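Local coordinates for prepilin-like protein (Thermus thermophilus, PDB 6QVF) that probably serves as a type IV pilin-like DNA receptor at the pilus tip during uptake of DNA in natural competence, at residues Leu22-Ala27 / Gly93-Phe98; Tyr59-Tyr64 / Lys76-Ser81; Ala16-Val21 / Val120-Thr125. All blocks are in the same frame, centred on the assembly; numbering follows the deposited sequence.

Contact 1: Leu22-Ala27 / Gly93-Phe98; sequences LERRSA and GTETIF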
loop_
_atom_site.group_PDB
_atom_site.type_symbol
_atom_site.label_atom_id
_atom_site.label_comp_id
_atom_site.label_asym_id
_atom_site.label_seq_id
_atom_site.Cartn_x
_atom_site.Cartn_y
_atom_site.Cartn_z
ATOM N N LEU B 22 10.508 -1.884 -4.063
ATOM C CA LEU B 22 9.335 -2.658 -3.731
ATOM C C LEU B 22 9.365 -4.024 -4.416
ATOM O O LEU B 22 9.061 -5.046 -3.771
ATOM C CB LEU B 22 8.072 -1.897 -4.141
ATOM C CG LEU B 22 6.759 -2.590 -3.787
ATOM C CD1 LEU B 22 6.593 -2.660 -2.292
ATOM C CD2 LEU B 22 5.570 -1.881 -4.425
ATOM N N GLU B 23 9.804 -4.064 -5.680
ATOM C CA GLU B 23 9.867 -5.341 -6.441
ATOM C C GLU B 23 10.911 -6.253 -5.791
ATOM O O GLU B 23 10.666 -7.471 -5.596
ATOM C CB GLU B 23 10.248 -5.056 -7.899
ATOM C CG GLU B 23 9.117 -4.525 -8.758
ATOM C CD GLU B 23 9.466 -4.080 -10.173
ATOM O OE1 GLU B 23 10.666 -3.759 -10.463
ATOM O OE2 GLU B 23 8.519 -4.075 -10.987
ATOM N N ARG B 24 12.067 -5.706 -5.443
ATOM C CA ARG B 24 13.152 -6.553 -4.938
ATOM C C ARG B 24 12.781 -7.104 -3.559
ATOM O O ARG B 24 12.971 -8.305 -3.299
ATOM C CB ARG B 24 14.476 -5.814 -4.885
ATOM C CG ARG B 24 15.199 -5.881 -6.226
ATOM C CD ARG B 24 16.665 -5.531 -6.141
ATOM N NE ARG B 24 16.838 -4.182 -5.627
ATOM C CZ ARG B 24 16.772 -3.104 -6.373
ATOM N NH1 ARG B 24 16.635 -3.225 -7.690
ATOM N NH2 ARG B 24 16.802 -1.921 -5.788
ATOM N N ARG B 25 12.206 -6.262 -2.690
ATOM C CA ARG B 25 11.868 -6.735 -1.354
ATOM C C ARG B 25 10.658 -7.681 -1.378
ATOM O O ARG B 25 10.626 -8.678 -0.642
ATOM C CB ARG B 25 11.664 -5.547 -0.407
ATOM C CG ARG B 25 12.924 -4.709 -0.292
ATOM C CD ARG B 25 14.113 -5.456 0.288
ATOM N NE ARG B 25 15.375 -4.745 0.210
ATOM C CZ ARG B 25 16.545 -5.220 0.661
ATOM N NH1 ARG B 25 16.637 -6.431 1.216
ATOM N NH2 ARG B 25 17.623 -4.443 0.583
ATOM N N SER B 26 9.678 -7.451 -2.261
ATOM C CA SER B 26 8.520 -8.365 -2.376
ATOM C C SER B 26 8.971 -9.723 -2.911
ATOM O O SER B 26 8.481 -10.751 -2.476
ATOM C CB SER B 26 7.443 -7.798 -3.297
ATOM O OG SER B 26 6.943 -6.589 -2.763
ATOM N N ALA B 27 9.919 -9.720 -3.851
ATOM C CA ALA B 27 10.443 -10.992 -4.380
ATOM C C ALA B 27 11.117 -11.815 -3.279
ATOM O O ALA B 27 11.041 -13.041 -3.281
ATOM C CB ALA B 27 11.394 -10.753 -5.532
ATOM N N GLY B 93 15.276 -1.010 6.059
ATOM C CA GLY B 93 16.486 -0.321 5.713
ATOM C C GLY B 93 16.239 0.816 4.742
ATOM O O GLY B 93 15.096 1.278 4.601
ATOM N N THR B 94 17.328 1.298 4.149
ATOM C CA THR B 94 17.266 2.378 3.194
ATOM C C THR B 94 18.175 2.040 2.029
ATOM O O THR B 94 19.343 1.683 2.229
ATOM C CB THR B 94 17.592 3.749 3.802
ATOM O OG1 THR B 94 16.702 4.070 4.878
ATOM C CG2 THR B 94 17.506 4.834 2.753
ATOM N N GLU B 95 17.609 2.057 0.818
ATOM C CA GLU B 95 18.412 1.854 -0.384
ATOM C C GLU B 95 18.500 3.195 -1.116
ATOM O O GLU B 95 17.527 3.914 -1.232
ATOM C CB GLU B 95 17.798 0.812 -1.322
ATOM C CG GLU B 95 17.753 -0.612 -0.825
ATOM C CD GLU B 95 17.293 -1.607 -1.891
ATOM O OE1 GLU B 95 17.619 -1.389 -3.072
ATOM O OE2 GLU B 95 16.594 -2.602 -1.533
ATOM N N THR B 96 19.649 3.509 -1.686
ATOM C CA THR B 96 19.740 4.723 -2.526
ATOM C C THR B 96 19.877 4.315 -3.993
ATOM O O THR B 96 20.803 3.612 -4.350
ATOM C CB THR B 96 20.904 5.613 -2.090
ATOM O OG1 THR B 96 20.675 5.901 -0.704
ATOM C CG2 THR B 96 21.003 6.883 -2.907
ATOM N N ILE B 97 18.928 4.781 -4.801
ATOM C CA ILE B 97 18.734 4.465 -6.213
ATOM C C ILE B 97 18.898 5.773 -6.990
ATOM O O ILE B 97 18.090 6.693 -6.845
ATOM C CB ILE B 97 17.331 3.875 -6.463
ATOM C CG1 ILE B 97 17.012 2.698 -5.534
ATOM C CG2 ILE B 97 17.131 3.518 -7.936
ATOM C CD1 ILE B 97 17.983 1.561 -5.590
ATOM N N PHE B 98 19.991 5.873 -7.737
ATOM C CA PHE B 98 20.323 7.095 -8.520
ATOM C C PHE B 98 20.132 8.351 -7.660
ATOM O O PHE B 98 19.489 9.325 -8.089
ATOM C CB PHE B 98 19.468 7.159 -9.788
ATOM C CG PHE B 98 19.675 5.992 -10.720
ATOM C CD1 PHE B 98 20.947 5.693 -11.194
ATOM C CD2 PHE B 98 18.622 5.159 -11.084
ATOM C CE1 PHE B 98 21.147 4.624 -12.052
ATOM C CE2 PHE B 98 18.834 4.081 -11.935
ATOM C CZ PHE B 98 20.098 3.812 -12.411
HETATM O O HOH W 1 17.042 -4.907 -3.087
#

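Contact 2: Tyr59-Tyr64 / Lys76-Ser81; sequences YFVDYY and KQRGGS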
loop_
_atom_site.group_PDB
_atom_site.type_symbol
_atom_site.label_atom_id
_atom_site.label_comp_id
_atom_site.label_asym_id
_atom_site.label_seq_id
_atom_site.Cartn_x
_atom_site.Cartn_y
_atom_site.Cartn_z
ATOM N N TYR B 59 10.536 -18.515 2.252
ATOM C CA TYR B 59 11.036 -17.376 3.005
ATOM C C TYR B 59 9.873 -16.567 3.601
ATOM O O TYR B 59 10.097 -15.785 4.521
ATOM C CB TYR B 59 11.941 -16.496 2.143
ATOM C CG TYR B 59 13.347 -17.012 1.994
ATOM C CD1 TYR B 59 13.602 -18.191 1.312
ATOM C CD2 TYR B 59 14.405 -16.405 2.632
ATOM C CE1 TYR B 59 14.893 -18.685 1.176
ATOM C CE2 TYR B 59 15.706 -16.868 2.485
ATOM C CZ TYR B 59 15.949 -18.040 1.788
ATOM O OH TYR B 59 17.221 -18.541 1.674
ATOM N N PHE B 60 8.684 -16.696 3.020
ATOM C CA PHE B 60 7.496 -16.034 3.568
ATOM C C PHE B 60 7.442 -16.262 5.086
ATOM O O PHE B 60 7.146 -15.350 5.876
ATOM C CB PHE B 60 6.236 -16.530 2.871
ATOM C CG PHE B 60 4.984 -15.898 3.400
ATOM C CD1 PHE B 60 4.387 -16.365 4.565
ATOM C CD2 PHE B 60 4.460 -14.791 2.761
ATOM C CE1 PHE B 60 3.264 -15.728 5.078
ATOM C CE2 PHE B 60 3.298 -14.199 3.254
ATOM C CZ PHE B 60 2.723 -14.658 4.404
ATOM N N VAL B 61 7.675 -17.509 5.493
ATOM C CA VAL B 61 7.596 -17.866 6.922
ATOM C C VAL B 61 8.627 -17.091 7.734
ATOM O O VAL B 61 8.317 -16.558 8.809
ATOM C CB VAL B 61 7.772 -19.383 7.106
ATOM C CG1 VAL B 61 7.748 -19.803 8.571
ATOM C CG2 VAL B 61 6.742 -20.156 6.308
ATOM N N ASP B 62 9.867 -17.045 7.246
ATOM C CA ASP B 62 10.932 -16.357 7.922
ATOM C C ASP B 62 10.596 -14.874 8.083
ATOM O O ASP B 62 10.713 -14.324 9.179
ATOM C CB ASP B 62 12.267 -16.547 7.213
ATOM C CG ASP B 62 12.572 -18.029 7.104
ATOM O OD1 ASP B 62 12.999 -18.601 8.119
ATOM O OD2 ASP B 62 12.286 -18.607 6.026
ATOM N N TYR B 63 10.151 -14.241 7.010
ATOM C CA TYR B 63 9.864 -12.800 7.113
ATOM C C TYR B 63 8.640 -12.563 8.007
ATOM O O TYR B 63 8.637 -11.601 8.807
ATOM C CB TYR B 63 9.656 -12.176 5.733
ATOM C CG TYR B 63 10.962 -11.933 5.013
ATOM C CD1 TYR B 63 11.788 -10.893 5.389
ATOM C CD2 TYR B 63 11.353 -12.717 3.934
ATOM C CE1 TYR B 63 13.006 -10.683 4.777
ATOM C CE2 TYR B 63 12.555 -12.499 3.296
ATOM C CZ TYR B 63 13.379 -11.476 3.707
ATOM O OH TYR B 63 14.560 -11.273 3.056
ATOM N N TYR B 64 7.585 -13.366 7.840
ATOM C CA TYR B 64 6.346 -13.199 8.601
ATOM C C TYR B 64 6.622 -13.263 10.109
ATOM O O TYR B 64 6.156 -12.392 10.843
ATOM C CB TYR B 64 5.291 -14.232 8.207
ATOM C CG TYR B 64 4.002 -14.063 8.971
ATOM C CD1 TYR B 64 3.085 -13.084 8.643
ATOM C CD2 TYR B 64 3.735 -14.823 10.103
ATOM C CE1 TYR B 64 1.935 -12.869 9.387
ATOM C CE2 TYR B 64 2.589 -14.608 10.849
ATOM C CZ TYR B 64 1.687 -13.631 10.503
ATOM O OH TYR B 64 0.591 -13.377 11.293
ATOM N N LYS B 76 3.131 -26.404 14.597
ATOM C CA LYS B 76 2.998 -26.997 13.247
ATOM C C LYS B 76 3.940 -26.356 12.217
ATOM O O LYS B 76 4.077 -26.817 11.092
ATOM C CB LYS B 76 1.602 -26.715 12.688
ATOM C CG LYS B 76 0.452 -27.417 13.386
ATOM C CD LYS B 76 -0.179 -28.481 12.538
ATOM C CE LYS B 76 0.328 -29.862 12.866
ATOM N NZ LYS B 76 0.097 -30.204 14.285
ATOM N N GLN B 77 4.520 -25.213 12.544
ATOM C CA GLN B 77 5.378 -24.525 11.573
ATOM C C GLN B 77 6.725 -24.316 12.226
ATOM O O GLN B 77 6.799 -23.748 13.330
ATOM C CB GLN B 77 4.889 -23.126 11.179
ATOM C CG GLN B 77 3.765 -23.154 10.183
ATOM C CD GLN B 77 3.518 -21.762 9.678
ATOM O OE1 GLN B 77 2.982 -20.950 10.423
ATOM N NE2 GLN B 77 3.844 -21.547 8.399
ATOM N N ARG B 78 7.751 -24.770 11.544
ATOM C CA ARG B 78 9.133 -24.627 11.956
ATOM C C ARG B 78 9.340 -25.142 13.385
ATOM O O ARG B 78 10.085 -24.597 14.121
ATOM C CB ARG B 78 9.607 -23.172 11.825
ATOM C CG ARG B 78 9.492 -22.612 10.401
ATOM C CD ARG B 78 10.385 -23.320 9.384
ATOM N NE ARG B 78 10.311 -22.728 8.061
ATOM C CZ ARG B 78 11.051 -21.697 7.639
ATOM N NH1 ARG B 78 11.938 -21.121 8.450
ATOM N NH2 ARG B 78 10.824 -21.226 6.419
ATOM N N GLY B 79 8.629 -26.194 13.758
ATOM C CA GLY B 79 8.790 -26.809 15.077
ATOM C C GLY B 79 8.417 -25.883 16.229
ATOM O O GLY B 79 8.791 -26.122 17.385
ATOM N N GLY B 80 7.682 -24.817 15.928
ATOM C CA GLY B 80 7.211 -23.869 16.972
ATOM C C GLY B 80 8.336 -23.074 17.595
ATOM O O GLY B 80 8.116 -22.498 18.666
ATOM N N SER B 81 9.495 -22.975 16.917
ATOM C CA SER B 81 10.686 -22.395 17.530
ATOM C C SER B 81 11.289 -21.267 16.693
ATOM O O SER B 81 11.497 -21.411 15.479
ATOM C CB SER B 81 11.733 -23.446 17.763
ATOM O OG SER B 81 12.930 -22.852 18.221
#

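Contact 3: Ala16-Val21 / Val120-Thr125; sequences AAAVQV and VVVTAT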
loop_
_atom_site.group_PDB
_atom_site.type_symbol
_atom_site.label_atom_id
_atom_site.label_comp_id
_atom_site.label_asym_id
_atom_site.label_seq_id
_atom_site.Cartn_x
_atom_site.Cartn_y
_atom_site.Cartn_z
ATOM N N ALA B 16 9.966 5.591 -9.870
ATOM C CA ALA B 16 10.731 4.467 -10.433
ATOM C C ALA B 16 11.652 3.839 -9.370
ATOM O O ALA B 16 11.801 2.602 -9.324
ATOM C CB ALA B 16 11.521 4.928 -11.625
ATOM N N ALA B 17 12.275 4.648 -8.530
ATOM C CA ALA B 17 13.152 4.148 -7.479
ATOM C C ALA B 17 12.328 3.330 -6.464
ATOM O O ALA B 17 12.735 2.226 -6.052
ATOM C CB ALA B 17 13.832 5.287 -6.790
ATOM N N ALA B 18 11.156 3.851 -6.076
ATOM C CA ALA B 18 10.301 3.127 -5.149
ATOM C C ALA B 18 9.902 1.776 -5.749
ATOM O O ALA B 18 9.902 0.773 -5.023
ATOM C CB ALA B 18 9.083 3.933 -4.807
ATOM N N VAL B 19 9.491 1.749 -7.025
ATOM C CA VAL B 19 9.037 0.503 -7.640
ATOM C C VAL B 19 10.152 -0.550 -7.563
ATOM O O VAL B 19 9.881 -1.745 -7.302
ATOM C CB VAL B 19 8.571 0.740 -9.095
ATOM C CG1 VAL B 19 8.474 -0.564 -9.873
ATOM C CG2 VAL B 19 7.216 1.423 -9.081
ATOM N N GLN B 20 11.382 -0.147 -7.910
ATOM C CA GLN B 20 12.525 -1.068 -8.003
ATOM C C GLN B 20 12.737 -1.752 -6.640
ATOM O O GLN B 20 12.920 -2.971 -6.524
ATOM C CB GLN B 20 13.761 -0.267 -8.423
ATOM C CG GLN B 20 14.990 -1.110 -8.631
ATOM C CD GLN B 20 16.224 -0.295 -8.950
ATOM O OE1 GLN B 20 17.247 -0.495 -8.322
ATOM N NE2 GLN B 20 16.136 0.610 -9.926
ATOM N N VAL B 21 12.715 -0.959 -5.582
ATOM C CA VAL B 21 12.926 -1.472 -4.229
ATOM C C VAL B 21 11.733 -2.330 -3.790
ATOM O O VAL B 21 11.896 -3.410 -3.221
ATOM C CB VAL B 21 13.179 -0.316 -3.246
ATOM C CG1 VAL B 21 13.278 -0.825 -1.813
ATOM C CG2 VAL B 21 14.424 0.462 -3.662
ATOM N N VAL B 120 4.875 -5.043 2.420
ATOM C CA VAL B 120 6.107 -4.440 1.998
ATOM C C VAL B 120 5.767 -2.987 1.633
ATOM O O VAL B 120 4.874 -2.732 0.813
ATOM C CB VAL B 120 6.763 -5.172 0.811
ATOM C CG1 VAL B 120 8.133 -4.580 0.475
ATOM C CG2 VAL B 120 6.820 -6.679 1.046
ATOM N N VAL B 121 6.409 -2.046 2.316
ATOM C CA VAL B 121 6.132 -0.627 2.148
ATOM C C VAL B 121 7.424 0.111 1.892
ATOM O O VAL B 121 8.377 -0.074 2.638
ATOM C CB VAL B 121 5.359 -0.079 3.352
ATOM C CG1 VAL B 121 5.022 1.385 3.183
ATOM C CG2 VAL B 121 4.107 -0.893 3.550
ATOM N N VAL B 122 7.396 1.025 0.914
ATOM C CA VAL B 122 8.551 1.813 0.569
ATOM C C VAL B 122 8.170 3.282 0.442
ATOM O O VAL B 122 7.075 3.611 0.011
ATOM C CB VAL B 122 9.221 1.311 -0.721
ATOM C CG1 VAL B 122 9.575 -0.166 -0.599
ATOM C CG2 VAL B 122 8.381 1.588 -1.948
ATOM N N THR B 123 9.132 4.129 0.783
ATOM C CA THR B 123 8.980 5.562 0.558
ATOM C C THR B 123 10.264 6.117 -0.052
ATOM O O THR B 123 11.334 6.083 0.608
ATOM C CB THR B 123 8.639 6.305 1.847
ATOM O OG1 THR B 123 7.391 5.896 2.400
ATOM C CG2 THR B 123 8.573 7.811 1.639
ATOM N N ALA B 124 10.133 6.619 -1.278
ATOM C CA ALA B 124 11.246 7.292 -1.978
ATOM C C ALA B 124 11.153 8.792 -1.719
ATOM O O ALA B 124 10.105 9.371 -1.911
ATOM C CB ALA B 124 11.174 7.050 -3.448
ATOM N N THR B 125 12.224 9.389 -1.216
ATOM C CA THR B 125 12.216 10.835 -0.959
ATOM C C THR B 125 13.284 11.459 -1.852
ATOM O O THR B 125 14.494 11.294 -1.596
ATOM C CB THR B 125 12.530 11.156 0.504
ATOM O OG1 THR B 125 11.532 10.621 1.376
ATOM C CG2 THR B 125 12.646 12.646 0.729
#

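Contact 1: Leu22-Ala27 / Gly93-Phe98
R24, R25 and E95 begin alike, each CG beside its own backbone N and opposite the carbonyl carbon; R24 then bends at chi3 (-59°) and R25 already at chi2, while E95 stays extended and carries its carboxylate to both guanidinium groups. R24 NH2 meets E95 OE1 at 2.9 Å on the syn side, with an N-H...O angle of 158° and the oxygen close to the guanidinium plane. R25 comes side-on: NE and NH2 each lie 3.0 Å from E95 OE2. Its bonds are more bent, and its guanidinium is turned 75° from the carboxylate plane. One water accepts from R24 NE at 2.6 Å and donates to E95 OE2 at 2.8 Å, giving that oxygen a third donor. I97 CD1 sits 3.7 Å from R24 NH2, at the edge of the group. Here helix 2-30 faces an edge strand, 92-97, of the chain's four-stranded antiparallel sheet; the axes of segments 22-27 and 93-97 come no closer than 11.6 Å, a gap spanned by long side chains. Q20 OE1 accepts a hydrogen bond from R24 NH1, and W104 gives R25 a cation-pi partner. With two arginines on one carboxylate, this surface salt-bridge network probably favours ionised E95 and fixes the direction of both guanidinium groups.

Contact 2: Tyr59-Tyr64 / Lys76-Ser81
Between V61 on helix 59-66 and Q77 in the irregular segment 76-81 the CA atoms come to 8.4 Å, and just beyond Q77 the backbone turns through positive phi at R78, G79 and G80, a left-handed turn in which G80 N bonds to Q77 O at 2.9 Å. Across this approach lies an end-on, two-nitrogen Arg-Asp salt bridge, buried where the long connection between helix 59-66 and strand 92-97 folds back on the helix. R78 NH1 donates to D62 OD1 at 2.8 Å and R78 NH2 to D62 OD2 at 3.0 Å. Both oxygens lie near the guanidinium plane, but the two planes are 50° apart, and both bonds leave the carboxylate plane: OD1 is met on its syn side but well out of the plane, OD2 from above it. The charges have further partners: D43 binds R78 NE, and R86 reaches D62 OD2. V61 supplies the apolar part. Its CG1, anti to the backbone N (chi1 178°), stands 3.8 Å above the centre of the R78 guanidinium, so one face of the cation is covered while its edge holds the bonds. The other methyl, CG2, lies 3.8 Å from Q77 NE2, a nitrogen that donates to P154 O.

Contact 3: Ala16-Val21 / Val120-Thr125
Within the two segments the shortest polar bond, 3.1 Å from Q20 N to A16 O, lies in the helix that sets A18 and V21 against V122 and A124 of the strand; across the interface the evidence is one of apolar packing. V122 loses the most surface, its two methyls being split between two helix residues. Its chi1 of -55° turns CG2 into the crowded position between backbone N and carbonyl carbon, from which it reaches A18 CB at 3.8 Å and rests 3.5 Å from A18 O. CG1, beside the backbone N, meets V21 CG1 at 4.0 Å; that valine methyl is anti to its own N (chi1 175°), and the two side chains approach at a slant. At the other end of the contact A18 CB and A124 CB stand 4.0 Å apart. Two alanines facing each other explain how the backbones come so near, with A18 CA 5.3 Å from A124 CA. The arrangement is that of the type IV pilin head, in which the long N-terminal helix lies along an antiparallel sheet: the axes of 16-21 and 120-125 approach to 7.6 Å, with their N-to-C directions 151° apart, closer to antiparallel than to parallel. Strand 117-125 is an inner strand, bonded through its backbone to 100-108 and 131-139. Neighbouring strands widen the seat of the helix, with L134 against A18 and V122, and W104 against V21 and V122.

From the N terminus, helix 2-30 supplies the first segments of contact 3 and then contact 1. After the three short strands 32-35, 44-45 and 55-58 the chain forms helix 59-66 and turns back at 76-81, where contact 2 closes the shortest loop. Strand 92-97 then returns to helix 2-30 and closes contact 1 around that loop; strand 117-125 closes contact 3 around both. The three are therefore nested and none cross. Contacts 1 and 3 touch, their centres about 6 Å apart, and tie one helix to an outer and an inner strand of the same sheet. Contact 2, centred about 23 Å from contact 1, ties the connection after helix 59-66 back to that helix, on the opposite side of the chain's centre from the other two.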